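Local structure of thiaminase-I (Naegleria gruberi, 4HCW) at residues A[61-64]-A[65-68]; A[287-290]-A[291-294]; A[316-319]-A[320-324]. The protein is a thiaminase-like protein with a mixed alpha/beta architecture related to that of the periplasmic binding proteins. All blocks are in the same frame, centred on the assembly; numbering follows the deposited sequence.

Contact 1: residues A[61-64]-A[65-68]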
loop_
_atom_site.group_PDB
_atom_site.type_symbol
_atom_site.label_atom_id
_atom_site.label_comp_id
_atom_site.label_asym_id
_atom_site.label_seq_id
_atom_site.Cartn_x
_atom_site.Cartn_y
_atom_site.Cartn_z
ATOM N N SER A 61 -5.935 15.373 -14.211
ATOM C CA SER A 61 -6.293 16.638 -13.579
ATOM C C SER A 61 -6.030 16.606 -12.076
ATOM O O SER A 61 -6.927 16.318 -11.282
ATOM C CB SER A 61 -7.758 16.983 -13.858
ATOM O OG SER A 61 -8.623 15.960 -13.395
ATOM N N LEU A 62 -4.794 16.909 -11.695
ATOM C CA LEU A 62 -4.384 16.880 -10.297
ATOM C C LEU A 62 -4.908 18.087 -9.524
ATOM O O LEU A 62 -4.941 19.199 -10.049
ATOM C CB LEU A 62 -2.858 16.826 -10.196
ATOM C CG LEU A 62 -2.167 15.634 -10.860
ATOM C CD1 LEU A 62 -0.661 15.840 -10.900
ATOM C CD2 LEU A 62 -2.511 14.342 -10.134
ATOM N N PRO A 63 -5.325 17.865 -8.268
ATOM C CA PRO A 63 -5.738 18.947 -7.367
ATOM C C PRO A 63 -4.527 19.720 -6.853
ATOM O O PRO A 63 -3.409 19.473 -7.305
ATOM C CB PRO A 63 -6.411 18.201 -6.206
ATOM C CG PRO A 63 -6.675 16.815 -6.718
ATOM C CD PRO A 63 -5.569 16.540 -7.678
ATOM N N ASP A 64 -4.749 20.642 -5.920
ATOM C CA ASP A 64 -3.657 21.406 -5.322
ATOM C C ASP A 64 -2.691 20.481 -4.593
ATOM O O ASP A 64 -1.481 20.529 -4.808
ATOM C CB ASP A 64 -4.201 22.459 -4.355
ATOM C CG ASP A 64 -4.911 23.594 -5.063
ATOM O OD1 ASP A 64 -4.474 23.968 -6.173
ATOM O OD2 ASP A 64 -5.904 24.113 -4.512
ATOM N N VAL A 65 -3.242 19.639 -3.726
ATOM C CA VAL A 65 -2.461 18.633 -3.018
ATOM C C VAL A 65 -3.217 17.309 -3.027
ATOM O O VAL A 65 -4.404 17.260 -2.704
ATOM C CB VAL A 65 -2.142 19.076 -1.573
ATOM C CG1 VAL A 65 -3.280 19.908 -1.008
ATOM C CG2 VAL A 65 -1.845 17.873 -0.687
ATOM N N PHE A 66 -2.528 16.241 -3.413
ATOM C CA PHE A 66 -3.169 14.944 -3.592
ATOM C C PHE A 66 -2.343 13.805 -3.001
ATOM O O PHE A 66 -1.122 13.905 -2.881
ATOM C CB PHE A 66 -3.412 14.683 -5.081
ATOM C CG PHE A 66 -2.183 14.842 -5.931
ATOM C CD1 PHE A 66 -1.321 13.776 -6.133
ATOM C CD2 PHE A 66 -1.886 16.058 -6.526
ATOM C CE1 PHE A 66 -0.188 13.920 -6.909
ATOM C CE2 PHE A 66 -0.755 16.208 -7.304
ATOM C CZ PHE A 66 0.095 15.136 -7.497
ATOM N N SER A 67 -3.023 12.723 -2.635
ATOM C CA SER A 67 -2.352 11.519 -2.168
ATOM C C SER A 67 -2.429 10.442 -3.241
ATOM O O SER A 67 -3.517 10.042 -3.655
ATOM C CB SER A 67 -2.983 11.015 -0.870
ATOM O OG SER A 67 -2.307 9.866 -0.387
ATOM N N THR A 68 -1.270 9.979 -3.697
ATOM C CA THR A 68 -1.217 8.973 -4.751
ATOM C C THR A 68 -0.302 7.814 -4.386
ATOM O O THR A 68 0.632 7.968 -3.600
ATOM C CB THR A 68 -0.731 9.575 -6.080
ATOM O OG1 THR A 68 -0.550 8.527 -7.041
ATOM C CG2 THR A 68 0.592 10.302 -5.882
#
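Leu-62 and Phe-66 meet because the chain, extended at Leu-62 and Pro-63, turns at Asp-64, the one residue here with helical backbone angles, and then runs straight again into the strand from Val-65. Across this bend the isobutyl group of Leu-62 lies over the phenyl ring. Its CD2 sits almost directly above the middle of the ring, 3.8 Å from the centroid of Phe-66 and 11° off the ring normal, a CH-pi contact over the face. The other methyl, CD1, reaches the far rim, 3.6 Å from Phe-66 CZ, while CB of Leu-62 is 3.6 Å from Phe-66 CE2. A branched aliphatic group suits the place, since its two methyls spread across the flat ring. Two torsions bring the pair together: in Phe-66, CG stands between the backbone N and the carbonyl carbon (chi1 53°), and in Leu-62, CG lies beside the backbone N (chi1 -59°).

Pro-63 meets the root of the same aromatic side chain roughly at right angles, with its CD 3.9 Å from Phe-66 CB. The proline ring offers a rigid apolar surface here and also restricts the chain just before the bend. Pro-63 O lies in the plane of the phenyl ring at its edge, 3.8 Å from Phe-66 CD2. Asp-64 turns its carboxylate away from the strand, and OD2 forms a salt bridge with Lys-275.

Asp-64 N is hydrogen-bonded to Thr-10 OG1 of strand 8-13, beside the start of strand 65-69. That strand is parallel to strand 8-13 and antiparallel to strand 260-267 in the large mixed sheet. The Leu-62 and Phe-66 side chains also touch Leu-76 of helix 73-77 and Phe-51, so the pair is packed between the start of the strand, this helix and the loop carrying Phe-51.

Contact 2: residues A[287-290]-A[291-294]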
loop_
_atom_site.group_PDB
_atom_site.type_symbol
_atom_site.label_atom_id
_atom_site.label_comp_id
_atom_site.label_asym_id
_atom_site.label_seq_id
_atom_site.Cartn_x
_atom_site.Cartn_y
_atom_site.Cartn_z
ATOM N N LEU A 287 -0.306 13.903 8.972
ATOM C CA LEU A 287 0.738 12.931 9.274
ATOM C C LEU A 287 1.158 12.908 10.743
ATOM O O LEU A 287 1.751 11.932 11.202
ATOM C CB LEU A 287 1.961 13.179 8.388
ATOM C CG LEU A 287 1.700 13.218 6.881
ATOM C CD1 LEU A 287 2.995 13.415 6.112
ATOM C CD2 LEU A 287 0.989 11.956 6.427
ATOM N N THR A 288 0.854 13.971 11.480
ATOM C CA THR A 288 1.321 14.082 12.862
ATOM C C THR A 288 0.207 14.172 13.908
ATOM O O THR A 288 0.458 13.974 15.097
ATOM C CB THR A 288 2.283 15.275 13.045
ATOM O OG1 THR A 288 1.592 16.498 12.757
ATOM C CG2 THR A 288 3.482 15.142 12.118
ATOM N N ASN A 289 -1.014 14.472 13.471
ATOM C CA ASN A 289 -2.150 14.559 14.386
ATOM C C ASN A 289 -2.419 13.218 15.056
ATOM O O ASN A 289 -2.719 12.229 14.388
ATOM C CB ASN A 289 -3.403 15.043 13.650
ATOM C CG ASN A 289 -4.499 15.511 14.593
ATOM O OD1 ASN A 289 -4.735 14.913 15.642
ATOM N ND2 ASN A 289 -5.175 16.590 14.215
ATOM N N THR A 290 -2.313 13.195 16.382
ATOM C CA THR A 290 -2.457 11.960 17.147
ATOM C C THR A 290 -3.850 11.350 17.027
ATOM O O THR A 290 -4.006 10.134 17.121
ATOM C CB THR A 290 -2.126 12.176 18.636
ATOM O OG1 THR A 290 -3.006 13.164 19.185
ATOM C CG2 THR A 290 -0.686 12.638 18.798
ATOM N N LEU A 291 -4.858 12.191 16.819
ATOM C CA LEU A 291 -6.223 11.700 16.668
ATOM C C LEU A 291 -6.396 10.982 15.335
ATOM O O LEU A 291 -7.079 9.961 15.256
ATOM C CB LEU A 291 -7.235 12.842 16.799
ATOM C CG LEU A 291 -8.709 12.435 16.709
ATOM C CD1 LEU A 291 -9.018 11.302 17.676
ATOM C CD2 LEU A 291 -9.612 13.626 16.980
ATOM N N VAL A 292 -5.774 11.519 14.291
ATOM C CA VAL A 292 -5.803 10.883 12.981
ATOM C C VAL A 292 -5.028 9.570 13.029
ATOM O O VAL A 292 -5.472 8.555 12.493
ATOM C CB VAL A 292 -5.209 11.796 11.894
ATOM C CG1 VAL A 292 -5.191 11.085 10.550
ATOM C CG2 VAL A 292 -6.000 13.092 11.801
ATOM N N LEU A 293 -3.870 9.598 13.685
ATOM C CA LEU A 293 -3.048 8.406 13.844
ATOM C C LEU A 293 -3.788 7.321 14.621
ATOM O O LEU A 293 -3.740 6.147 14.257
ATOM C CB LEU A 293 -1.729 8.745 14.542
ATOM C CG LEU A 293 -0.763 9.662 13.787
ATOM C CD1 LEU A 293 0.523 9.855 14.578
ATOM C CD2 LEU A 293 -0.464 9.108 12.403
ATOM N N ASP A 294 -4.472 7.720 15.690
ATOM C CA ASP A 294 -5.227 6.775 16.506
ATOM C C ASP A 294 -6.376 6.152 15.718
ATOM O O ASP A 294 -6.673 4.968 15.869
ATOM C CB ASP A 294 -5.756 7.448 17.776
ATOM C CG ASP A 294 -4.660 7.728 18.790
ATOM O OD1 ASP A 294 -3.683 6.951 18.842
ATOM O OD2 ASP A 294 -4.776 8.723 19.535
#
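The carboxamide of Asn-289 is the flat group that meets the following turn: OD1 accepts from Leu-291 N, a donor tilted 22° from the plane of the side-chain carbonyl, and CG2 of Val-292 lies 4.0 Å from CG of the same amide. The OD1 to Leu-291 N bond measures 3.0 Å and caps helix 290-298. Asparagine suits this N-cap because its short side chain can reach forward to an early amide N-H that has no earlier carbonyl of the helix to receive it. With CG anti to the backbone N (chi1 -164°), the amide runs alongside Leu-291, and OD1 comes 3.4 Å from Leu-291 CB. Asn-289 ND2 is hydrogen-bonded to Asn-285 OD1, so the two ends of one side chain link the preceding helix to the next.

The main chain takes over at once. Leu-293 N reaches Asn-289 O at 3.0 Å, in the carbonyl plane and nearly straight (165°), and Asp-294 N follows to Thr-290 O at 2.8 Å. Val-292 crosses Asn-289 at about a right angle, its CG2 3.7 Å from Asn-289 CB. Leu-293 turns back over the junction, with CD2 3.8 Å from Leu-287 O, an apolar branch suited to this buried side.

Asn-289 is therefore the junction residue between helices 275-288 and 290-298. Leu-287 rests on Phe-114 and Gln-116 of strand 110-125, whereas Val-292 touches Leu-37. Towards helix 306-313, Leu-293 packs on His-311, whose NE2 is also hydrogen-bonded to Asp-294 OD1.

Contact 3: residues A[316-319]-A[320-324]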
loop_
_atom_site.group_PDB
_atom_site.type_symbol
_atom_site.label_atom_id
_atom_site.label_comp_id
_atom_site.label_asym_id
_atom_site.label_seq_id
_atom_site.Cartn_x
_atom_site.Cartn_y
_atom_site.Cartn_z
ATOM N N SER A 316 -0.097 -1.307 20.630
ATOM C CA SER A 316 -0.541 -2.374 19.739
ATOM C C SER A 316 0.582 -3.355 19.423
ATOM O O SER A 316 1.634 -2.968 18.915
ATOM C CB SER A 316 -1.106 -1.793 18.441
ATOM O OG SER A 316 -1.509 -2.825 17.557
ATOM N N ASN A 317 0.349 -4.628 19.727
ATOM C CA ASN A 317 1.320 -5.675 19.436
ATOM C C ASN A 317 1.459 -5.909 17.935
ATOM O O ASN A 317 2.536 -6.254 17.446
ATOM C CB ASN A 317 0.935 -6.976 20.145
ATOM C CG ASN A 317 1.871 -8.121 19.815
ATOM O OD1 ASN A 317 1.543 -8.995 19.013
ATOM N ND2 ASN A 317 3.048 -8.120 20.431
ATOM N N PHE A 318 0.359 -5.714 17.212
ATOM C CA PHE A 318 0.348 -5.842 15.759
ATOM C C PHE A 318 1.325 -4.859 15.124
ATOM O O PHE A 318 2.179 -5.247 14.328
ATOM C CB PHE A 318 -1.066 -5.606 15.220
ATOM C CG PHE A 318 -1.183 -5.749 13.728
ATOM C CD1 PHE A 318 -1.434 -6.984 13.154
ATOM C CD2 PHE A 318 -1.054 -4.645 12.898
ATOM C CE1 PHE A 318 -1.547 -7.118 11.782
ATOM C CE2 PHE A 318 -1.164 -4.774 11.527
ATOM C CZ PHE A 318 -1.411 -6.012 10.968
ATOM N N TYR A 319 1.196 -3.586 15.486
ATOM C CA TYR A 319 2.079 -2.545 14.970
ATOM C C TYR A 319 3.517 -2.747 15.428
ATOM O O TYR A 319 4.456 -2.301 14.767
ATOM C CB TYR A 319 1.584 -1.160 15.398
ATOM C CG TYR A 319 0.456 -0.622 14.548
ATOM C CD1 TYR A 319 -0.865 -0.951 14.822
ATOM C CD2 TYR A 319 0.713 0.217 13.473
ATOM C CE1 TYR A 319 -1.898 -0.460 14.045
ATOM C CE2 TYR A 319 -0.310 0.712 12.692
ATOM C CZ TYR A 319 -1.613 0.372 12.981
ATOM O OH TYR A 319 -2.634 0.866 12.203
ATOM N N ALA A 320 3.683 -3.421 16.562
ATOM C CA ALA A 320 5.006 -3.665 17.125
ATOM C C ALA A 320 5.826 -4.596 16.241
ATOM O O ALA A 320 7.006 -4.350 15.994
ATOM C CB ALA A 320 4.885 -4.233 18.531
ATOM N N GLN A 321 5.193 -5.664 15.766
ATOM C CA GLN A 321 5.865 -6.643 14.919
ATOM C C GLN A 321 6.299 -6.032 13.590
ATOM O O GLN A 321 7.379 -6.332 13.083
ATOM C CB GLN A 321 4.956 -7.847 14.663
ATOM C CG GLN A 321 4.557 -8.604 15.917
ATOM C CD GLN A 321 3.706 -9.822 15.614
ATOM O OE1 GLN A 321 3.525 -10.193 14.454
ATOM N NE2 GLN A 321 3.176 -10.449 16.657
ATOM N N LEU A 322 5.450 -5.173 13.034
ATOM C CA LEU A 322 5.738 -4.542 11.752
ATOM C C LEU A 322 6.873 -3.531 11.870
ATOM O O LEU A 322 7.628 -3.322 10.922
ATOM C CB LEU A 322 4.483 -3.875 11.187
ATOM C CG LEU A 322 3.315 -4.828 10.923
ATOM C CD1 LEU A 322 2.147 -4.093 10.289
ATOM C CD2 LEU A 322 3.759 -5.990 10.049
ATOM N N SER A 323 6.986 -2.906 13.038
ATOM C CA SER A 323 8.068 -1.964 13.298
ATOM C C SER A 323 9.405 -2.696 13.323
ATOM O O SER A 323 10.395 -2.225 12.763
ATOM C CB SER A 323 7.840 -1.237 14.623
ATOM O OG SER A 323 8.866 -0.291 14.868
ATOM N N GLN A 324 9.421 -3.853 13.975
ATOM C CA GLN A 324 10.608 -4.695 14.021
ATOM C C GLN A 324 10.911 -5.240 12.630
ATOM O O GLN A 324 12.071 -5.383 12.243
ATOM C CB GLN A 324 10.405 -5.844 15.014
ATOM C CG GLN A 324 11.571 -6.820 15.115
ATOM C CD GLN A 324 11.451 -7.983 14.146
ATOM O OE1 GLN A 324 10.393 -8.211 13.560
ATOM N NE2 GLN A 324 12.540 -8.725 13.975
#
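The carbonyl O of Asn-317 is approached by two amide nitrogens of the next turn, Gln-321 N and Ala-320 N. The Gln-321 N to Asn-317 O bond, 3.2 Å long with an angle of 153° at the hydrogen, is the regular helical one; that from Ala-320 N is weak. Ala-320 N also gives a weak bond to Ser-316 O, while Ser-323 N reaches Tyr-319 O at 3.1 Å. The start of the helix thus mixes sound i to i+4 bonds with weaker ones of both i to i+3 and i to i+4 spacing.

The side-chain amides of Asn-317 and Gln-321 cross obliquely with their planes almost perpendicular, 88° apart. Gln-321 NE2 reaches Asn-317 OD1 at 3.2 Å, but the bond is weak because it is well bent. The other end of the glutamine is held outside the helix, where OE1 accepts the N-H of Val-249. A long amide suits this position: extended beyond CG, it can use its oxygen for strand 248-250 and its nitrogen for the helix.

On a buried side, CD1 of Leu-322 comes 3.6 Å from Phe-318 CE2. With CG anti to the main-chain N (chi1 -179°), the phenylalanine ring is carried to where this methyl meets it obliquely, and its side chain also touches Val-249 and Leu-300. Tyr-319 adds a longer aromatic group whose OH is hydrogen-bonded to Thr-301 O, while its side chain packs on Leu-302 and Pro-303.

Ser-316 stands just before the helix, with OG receiving a weak bond of 3.5 Å from Tyr-319 N. Serine suits this post because its short side chain can bring OG to an amide N-H of the first turn. Together these features form a serine N-cap, here with a long capping bond, at the start of an amphipathic helix packed on strands 248-250 and 302-303.

Overall arrangement
Contacts 1, 2 and 3 follow one another along the chain without interleaving. The centres of contacts 1 and 2 are about 21 Å apart and those of contacts 2 and 3 about 17 Å apart, with no touching atoms in either pair. Contacts 1 and 3, about 31 Å apart between centres, lie on opposite sides of the chain's centre. All three relate to the large mixed sheet: contact 1 opens strand 65-69, contact 2 packs against strand 110-125, and contact 3 rests on strands 248-250 and 302-303. Helix 306-313 touches both contacts 2 and 3. Contact 1 is remote in sequence from contacts 2 and 3, yet all three meet the same sheet.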